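Local coordinates for putative membrane protein mmpL11 (Mycobacterium tuberculosis, PDB 4Y0L) that belongs to the RND family of membrane transporters and probably exports lipids across the mycobacterial inner membrane, here represented by a periplasmic domain, at residues A[5-10]-A[82-87]. Sequence-based numbering, arbitrary orientation.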
loop_
_atom_site.group_PDB
_atom_site.type_symbol
_atom_site.label_atom_id
_atom_site.label_comp_id
_atom_site.label_asym_id
_atom_site.label_seq_id
_atom_site.Cartn_x
_atom_site.Cartn_y
_atom_site.Cartn_z
ATOM N N LEU A 5 0.742 -4.277 2.432
ATOM C CA LEU A 5 -0.300 -4.236 3.452
ATOM C C LEU A 5 -0.215 -2.948 4.267
ATOM O O LEU A 5 0.847 -2.604 4.780
ATOM C CB LEU A 5 -0.181 -5.450 4.378
ATOM C CG LEU A 5 -1.346 -5.678 5.342
ATOM C CD1 LEU A 5 -2.556 -6.229 4.603
ATOM C CD2 LEU A 5 -0.932 -6.607 6.468
ATOM N N VAL A 6 -1.341 -2.248 4.384
ATOM C CA VAL A 6 -1.399 -0.995 5.128
ATOM C C VAL A 6 -2.349 -1.121 6.317
ATOM O O VAL A 6 -3.532 -1.405 6.142
ATOM C CB VAL A 6 -1.862 0.175 4.235
ATOM C CG1 VAL A 6 -1.648 1.503 4.949
ATOM C CG2 VAL A 6 -1.114 0.165 2.908
ATOM N N ARG A 7 -1.822 -0.907 7.521
ATOM C CA ARG A 7 -2.623 -0.980 8.741
ATOM C C ARG A 7 -2.775 0.395 9.369
ATOM O O ARG A 7 -1.824 1.178 9.415
ATOM C CB ARG A 7 -1.994 -1.943 9.757
ATOM C CG ARG A 7 -1.999 -3.400 9.323
ATOM C CD ARG A 7 -0.591 -3.956 9.207
ATOM N NE ARG A 7 -0.095 -4.484 10.476
ATOM C CZ ARG A 7 1.184 -4.740 10.734
ATOM N NH1 ARG A 7 2.115 -4.505 9.817
ATOM N NH2 ARG A 7 1.538 -5.224 11.916
ATOM N N PHE A 8 -3.983 0.675 9.853
ATOM C CA PHE A 8 -4.285 1.926 10.534
ATOM C C PHE A 8 -4.602 1.670 12.002
ATOM O O PHE A 8 -5.109 0.608 12.362
ATOM C CB PHE A 8 -5.456 2.633 9.856
ATOM C CG PHE A 8 -5.173 3.047 8.444
ATOM C CD1 PHE A 8 -4.504 4.230 8.180
ATOM C CD2 PHE A 8 -5.574 2.255 7.381
ATOM C CE1 PHE A 8 -4.239 4.617 6.880
ATOM C CE2 PHE A 8 -5.313 2.636 6.079
ATOM C CZ PHE A 8 -4.644 3.821 5.828
ATOM N N ASP A 9 -4.306 2.655 12.842
ATOM C CA ASP A 9 -4.430 2.505 14.286
ATOM C C ASP A 9 -5.821 2.877 14.788
ATOM O O ASP A 9 -6.246 2.409 15.844
ATOM C CB ASP A 9 -3.384 3.365 15.001
ATOM C CG ASP A 9 -2.461 2.551 15.890
ATOM O OD1 ASP A 9 -2.920 1.555 16.488
ATOM O OD2 ASP A 9 -1.270 2.914 15.994
ATOM N N ALA A 10 -6.520 3.728 14.040
ATOM C CA ALA A 10 -7.868 4.146 14.418
ATOM C C ALA A 10 -8.855 3.974 13.270
ATOM O O ALA A 10 -8.582 4.367 12.135
ATOM C CB ALA A 10 -7.859 5.592 14.885
ATOM N N ALA A 82 1.836 7.958 9.506
ATOM C CA ALA A 82 1.620 7.252 10.766
ATOM C C ALA A 82 1.133 5.823 10.534
ATOM O O ALA A 82 1.271 4.965 11.406
ATOM C CB ALA A 82 0.627 8.012 11.628
ATOM N N ALA A 83 0.567 5.567 9.360
ATOM C CA ALA A 83 0.072 4.235 9.033
ATOM C C ALA A 83 1.234 3.259 8.890
ATOM O O ALA A 83 2.336 3.645 8.498
ATOM C CB ALA A 83 -0.758 4.268 7.761
ATOM N N GLN A 84 0.981 1.996 9.217
ATOM C CA GLN A 84 1.999 0.957 9.139
ATOM C C GLN A 84 1.968 0.293 7.766
ATOM O O GLN A 84 0.902 -0.073 7.279
ATOM C CB GLN A 84 1.779 -0.081 10.241
ATOM C CG GLN A 84 3.003 -0.909 10.581
ATOM C CD GLN A 84 2.786 -1.786 11.800
ATOM O OE1 GLN A 84 1.712 -1.773 12.405
ATOM N NE2 GLN A 84 3.805 -2.554 12.168
ATOM N N VAL A 85 3.138 0.151 7.149
ATOM C CA VAL A 85 3.250 -0.475 5.833
ATOM C C VAL A 85 4.213 -1.656 5.879
ATOM O O VAL A 85 5.224 -1.621 6.579
ATOM C CB VAL A 85 3.730 0.538 4.765
ATOM C CG1 VAL A 85 3.999 -0.153 3.427
ATOM C CG2 VAL A 85 2.706 1.634 4.580
ATOM N N ASP A 86 3.886 -2.700 5.122
ATOM C CA ASP A 86 4.740 -3.874 5.003
ATOM C C ASP A 86 4.673 -4.433 3.590
ATOM O O ASP A 86 3.587 -4.605 3.036
ATOM C CB ASP A 86 4.330 -4.949 6.011
ATOM C CG ASP A 86 4.680 -4.575 7.437
ATOM O OD1 ASP A 86 5.810 -4.887 7.872
ATOM O OD2 ASP A 86 3.827 -3.973 8.123
ATOM N N VAL A 87 5.839 -4.709 3.014
ATOM C CA VAL A 87 5.929 -5.290 1.680
ATOM C C VAL A 87 6.248 -6.781 1.776
ATOM O O VAL A 87 7.188 -7.182 2.462
ATOM C CB VAL A 87 7.007 -4.590 0.827
ATOM C CG1 VAL A 87 7.005 -5.142 -0.593
ATOM C CG2 VAL A 87 6.781 -3.085 0.810
HETATM O O HOH W 1 1.638 -3.277 7.012
#
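Leu5, Val6 and Arg7 pair antiparallel with Asp86, Val85 and Gln84, joining the first strand of a ferredoxin-like alpha/beta sandwich to its last, an edge strand of the four-stranded sheet within this chain. Leu5–Asp86 and Arg7–Gln84 are hydrogen-bonded pairs, each closed by reciprocal backbone bonds; Leu5 N reaches Asp86 O at 2.9 Å and Arg7 N reaches Gln84 O at 2.9 Å. Between them Val6 and Val85 form a non-hydrogen-bonded pair.

On the face bearing Leu5, Arg7, Gln84 and Asp86 the cross-strand contacts are mainly polar. Arg7 sets CG beside its own backbone N (chi1 -67°), and the chain then bends at chi2 and chi3. Its guanidinium lies nearly parallel to the Gln84 amide, the planes 22° apart, with Gln84 OE1 over the guanidinium centre and 3.4 Å from Arg7 CZ. This is stacking, while the charge is met at the guanidinium edge, where Arg7 NH1 makes a short salt bridge to Asp86 OD2 (2.5 Å). A water molecule near that edge lies between backbone and carboxylate, 2.5 Å from Leu5 O and 2.6 Å from Asp86 OD2.

The other face is apolar. Val6 CG1 touches Ala83 CB at 4.0 Å, and Phe8 CE1 approaches the same methyl obliquely at 3.6 Å.

Helix 19-29 packs under this face, with Ile25 against Val6 and Thr21 and Ile22 against Phe8, whose ring also stacks on His18. Helix 66-80 meets Val85 through Ala80, and strand 49-55 flanks strand 2-7 on the side away from 84-87, with Ala50 bonded to Val6.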